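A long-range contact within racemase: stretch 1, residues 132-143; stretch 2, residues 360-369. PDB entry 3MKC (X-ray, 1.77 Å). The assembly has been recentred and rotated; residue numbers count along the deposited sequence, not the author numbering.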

# COMPACT_ATOMS: atom_id res chain seq x y z
N GLY A 132 3.47 -9.46 -16.66
CA GLY A 132 2.52 -10.55 -16.82
C GLY A 132 2.47 -11.40 -15.56
O GLY A 132 3.12 -11.09 -14.56
N THR A 133 1.70 -12.47 -15.60
CA THR A 133 1.58 -13.33 -14.43
C THR A 133 1.35 -14.77 -14.80
O THR A 133 0.94 -15.07 -15.92
CB THR A 133 0.40 -12.88 -13.53
OG1 THR A 133 0.34 -13.70 -12.36
CG2 THR A 133 -0.92 -13.03 -14.28
N ASN A 134 1.62 -15.66 -13.85
CA ASN A 134 1.38 -17.08 -14.05
C ASN A 134 0.35 -17.53 -13.02
O ASN A 134 0.00 -18.70 -12.94
CB ASN A 134 2.66 -17.90 -13.88
CG ASN A 134 3.66 -17.64 -14.99
OD1 ASN A 134 3.29 -17.54 -16.16
ND2 ASN A 134 4.93 -17.54 -14.63
N LYS A 135 -0.13 -16.58 -12.21
CA LYS A 135 -1.13 -16.87 -11.19
C LYS A 135 -2.50 -16.73 -11.83
O LYS A 135 -2.74 -15.79 -12.59
CB LYS A 135 -0.99 -15.88 -10.04
CG LYS A 135 0.40 -15.83 -9.43
CD LYS A 135 0.60 -14.61 -8.54
CE LYS A 135 2.06 -14.50 -8.10
NZ LYS A 135 2.37 -13.28 -7.31
N ASP A 136 -3.42 -17.64 -11.56
CA ASP A 136 -4.73 -17.48 -12.16
C ASP A 136 -5.59 -16.62 -11.23
O ASP A 136 -6.58 -16.02 -11.66
CB ASP A 136 -5.37 -18.84 -12.44
CG ASP A 136 -5.92 -19.49 -11.21
OD1 ASP A 136 -5.19 -19.58 -10.20
OD2 ASP A 136 -7.09 -19.93 -11.25
N LYS A 137 -5.20 -16.52 -9.96
CA LYS A 137 -5.92 -15.72 -8.97
C LYS A 137 -5.02 -15.27 -7.81
O LYS A 137 -4.02 -15.91 -7.51
CB LYS A 137 -7.09 -16.50 -8.38
CG LYS A 137 -8.14 -16.94 -9.39
CD LYS A 137 -9.53 -16.46 -8.99
CE LYS A 137 -9.88 -16.87 -7.57
NZ LYS A 137 -11.21 -16.37 -7.14
N VAL A 138 -5.38 -14.17 -7.17
CA VAL A 138 -4.61 -13.68 -6.02
C VAL A 138 -5.54 -13.58 -4.81
O VAL A 138 -6.75 -13.40 -4.97
CB VAL A 138 -3.96 -12.31 -6.30
CG1 VAL A 138 -3.04 -12.42 -7.51
CG2 VAL A 138 -5.02 -11.25 -6.52
N HIS A 139 -4.98 -13.70 -3.61
CA HIS A 139 -5.76 -13.63 -2.38
C HIS A 139 -5.23 -12.57 -1.44
O HIS A 139 -4.08 -12.64 -0.99
CB HIS A 139 -5.75 -14.99 -1.68
CG HIS A 139 -6.27 -16.10 -2.53
ND1 HIS A 139 -5.53 -16.67 -3.53
CD2 HIS A 139 -7.48 -16.71 -2.55
CE1 HIS A 139 -6.26 -17.59 -4.15
NE2 HIS A 139 -7.45 -17.63 -3.57
N PRO A 140 -6.06 -11.58 -1.10
CA PRO A 140 -5.59 -10.54 -0.19
C PRO A 140 -5.92 -10.89 1.25
O PRO A 140 -6.69 -11.82 1.51
CB PRO A 140 -6.39 -9.34 -0.63
CG PRO A 140 -7.76 -9.98 -0.85
CD PRO A 140 -7.41 -11.27 -1.60
N TYR A 141 -5.31 -10.18 2.18
CA TYR A 141 -5.66 -10.37 3.57
C TYR A 141 -6.41 -9.06 3.80
O TYR A 141 -6.06 -8.03 3.22
CB TYR A 141 -4.44 -10.51 4.49
CG TYR A 141 -3.63 -9.26 4.77
CD1 TYR A 141 -4.12 -8.26 5.61
CD2 TYR A 141 -2.34 -9.11 4.26
CE1 TYR A 141 -3.35 -7.15 5.94
CE2 TYR A 141 -1.56 -8.00 4.58
CZ TYR A 141 -2.07 -7.03 5.42
OH TYR A 141 -1.30 -5.93 5.73
N LEU A 142 -7.47 -9.11 4.59
CA LEU A 142 -8.25 -7.91 4.83
C LEU A 142 -7.96 -7.35 6.21
O LEU A 142 -7.97 -8.07 7.20
CB LEU A 142 -9.74 -8.21 4.69
CG LEU A 142 -10.15 -8.81 3.35
CD1 LEU A 142 -11.66 -8.98 3.31
CD2 LEU A 142 -9.69 -7.92 2.21
N THR A 143 -7.69 -6.05 6.26
CA THR A 143 -7.41 -5.40 7.53
C THR A 143 -8.74 -4.98 8.15
O THR A 143 -9.52 -4.26 7.53
CB THR A 143 -6.51 -4.17 7.32
OG1 THR A 143 -5.30 -4.59 6.68
CG2 THR A 143 -6.18 -3.52 8.64
N GLU A 360 -14.46 -7.60 -7.99
CA GLU A 360 -15.26 -8.57 -7.27
C GLU A 360 -14.41 -9.63 -6.58
O GLU A 360 -13.64 -10.34 -7.22
CB GLU A 360 -16.28 -9.23 -8.21
CG GLU A 360 -17.38 -8.29 -8.69
CD GLU A 360 -18.49 -9.00 -9.45
OE1 GLU A 360 -18.46 -9.02 -10.71
OE2 GLU A 360 -19.39 -9.56 -8.78
N LEU A 361 -14.56 -9.72 -5.27
CA LEU A 361 -13.82 -10.70 -4.48
C LEU A 361 -14.63 -12.00 -4.53
O LEU A 361 -15.74 -12.06 -4.00
CB LEU A 361 -13.68 -10.22 -3.04
CG LEU A 361 -12.74 -11.03 -2.15
CD1 LEU A 361 -11.31 -10.90 -2.67
CD2 LEU A 361 -12.83 -10.53 -0.72
N VAL A 362 -14.07 -13.02 -5.16
CA VAL A 362 -14.74 -14.31 -5.30
C VAL A 362 -14.01 -15.41 -4.54
O VAL A 362 -12.85 -15.70 -4.83
CB VAL A 362 -14.86 -14.72 -6.78
CG1 VAL A 362 -15.54 -16.07 -6.89
CG2 VAL A 362 -15.65 -13.66 -7.56
N ASP A 363 -14.70 -16.03 -3.59
CA ASP A 363 -14.12 -17.11 -2.80
C ASP A 363 -12.83 -16.60 -2.15
O ASP A 363 -11.84 -17.33 -2.05
CB ASP A 363 -13.84 -18.32 -3.70
CG ASP A 363 -13.32 -19.52 -2.92
OD1 ASP A 363 -13.84 -19.80 -1.83
OD2 ASP A 363 -12.39 -20.19 -3.42
N GLY A 364 -12.87 -15.34 -1.71
CA GLY A 364 -11.72 -14.74 -1.06
C GLY A 364 -10.56 -14.41 -1.99
O GLY A 364 -9.44 -14.19 -1.52
N GLY A 365 -10.81 -14.37 -3.29
CA GLY A 365 -9.74 -14.08 -4.22
C GLY A 365 -10.15 -13.26 -5.43
O GLY A 365 -11.34 -13.20 -5.77
N PHE A 366 -9.17 -12.64 -6.08
CA PHE A 366 -9.42 -11.83 -7.26
C PHE A 366 -8.93 -12.50 -8.53
O PHE A 366 -7.90 -13.16 -8.53
CB PHE A 366 -8.74 -10.46 -7.12
CG PHE A 366 -9.32 -9.60 -6.05
CD1 PHE A 366 -10.66 -9.24 -6.07
CD2 PHE A 366 -8.52 -9.15 -5.00
CE1 PHE A 366 -11.21 -8.45 -5.08
CE2 PHE A 366 -9.06 -8.35 -3.99
CZ PHE A 366 -10.41 -8.00 -4.03
N ALA A 367 -9.68 -12.32 -9.62
CA ALA A 367 -9.31 -12.88 -10.91
C ALA A 367 -8.41 -11.86 -11.60
O ALA A 367 -8.32 -10.72 -11.16
CB ALA A 367 -10.56 -13.13 -11.75
N LYS A 368 -7.77 -12.27 -12.68
CA LYS A 368 -6.89 -11.37 -13.41
C LYS A 368 -7.65 -10.18 -13.98
O LYS A 368 -8.72 -10.34 -14.56
CB LYS A 368 -6.20 -12.12 -14.55
CG LYS A 368 -5.35 -13.29 -14.07
CD LYS A 368 -4.38 -13.78 -15.14
CE LYS A 368 -5.09 -14.39 -16.32
NZ LYS A 368 -4.11 -15.03 -17.25
N PRO A 369 -7.12 -8.96 -13.80
CA PRO A 369 -7.81 -7.78 -14.33
C PRO A 369 -7.95 -7.91 -15.85
O PRO A 369 -7.06 -8.45 -16.51
CB PRO A 369 -6.89 -6.64 -13.93
CG PRO A 369 -6.36 -7.11 -12.61
CD PRO A 369 -6.02 -8.56 -12.91
O HOH W 1 -8.22 -15.03 -13.31
O HOH W 2 -8.75 -13.76 1.21

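The firmest link between the two stretches is a pair of backbone hydrogen bonds. Phe-366 N donates to Val-138 O at 2.8 Å, and Val-138 N donates to Phe-366 O at 3.0 Å. Both are nearly straight, as expected of a hydrogen-bonded antiparallel pair. Beside them, Lys-137 CA lies 3.3 Å from Phe-366 O in a CA-H...O contact.

The side chain of Lys-137 adds the next polar link. Its NZ donates to Val-362 O at 2.9 Å. A weak hydrogen bond runs from Lys-137 NZ to Gly-365 O at 3.5 Å. Chi1 and chi3 are both m, and chi2 is off at -125°, so the long chain bends over to bring its amine to these carbonyls.

The same two carbonyls close the type I' turn from Val-362 to Gly-365. Val-362 N bonds Gly-365 O at 2.8 Å, and Gly-365 N bonds Val-362 O at 2.9 Å. The lysine thus ties the turn to the first stretch. Gly-364 has a positive phi, which favours glycine. At Gly-365 an ideal CB would point toward the first stretch, about 3.0 Å from His-139 CD2 and 3.1 Å from Val-138 O. The bare CA instead sits 3.2 Å from Val-138 O. His-139 sends its ring to the turn, with CD2 3.4 Å from Gly-364 O.

Two waters extend the polar contact. One donates to Asp-136 O at 2.5 Å and accepts from Lys-368 N at 2.9 Å. The other donates to Pro-140 O and to Gly-364 O, each at 2.8 Å, and so joins two acceptors that could not bond each other directly.

Apolar packing lies on the face shared by Val-138 and Phe-366. Val-138 CG2 is 3.9 Å from Phe-366 CB, and this methyl lies at the edge of the phenyl ring. Pro-140 CG reaches Phe-366 CE2 at 3.8 Å. Pro-140 CD also meets Leu-361 CD1 at 4.1 Å. Leu-142 CD1 touches Leu-361 CD2 more loosely, at 4.5 Å. Val-138, Pro-140, Leu-142 and Phe-366 are all buried, which suits their apolar side chains.

At the other end, Lys-368 lays its aliphatic chain along the first stretch. Its CD is 3.6 Å from Thr-133 CG2 and also 3.6 Å from Lys-135 O. Thr-133 OG1 accepts a hydrogen bond from Lys-135 N at 2.9 Å, while its methyl meets Lys-368. In all, the contact buries 563 Å², both sides summed.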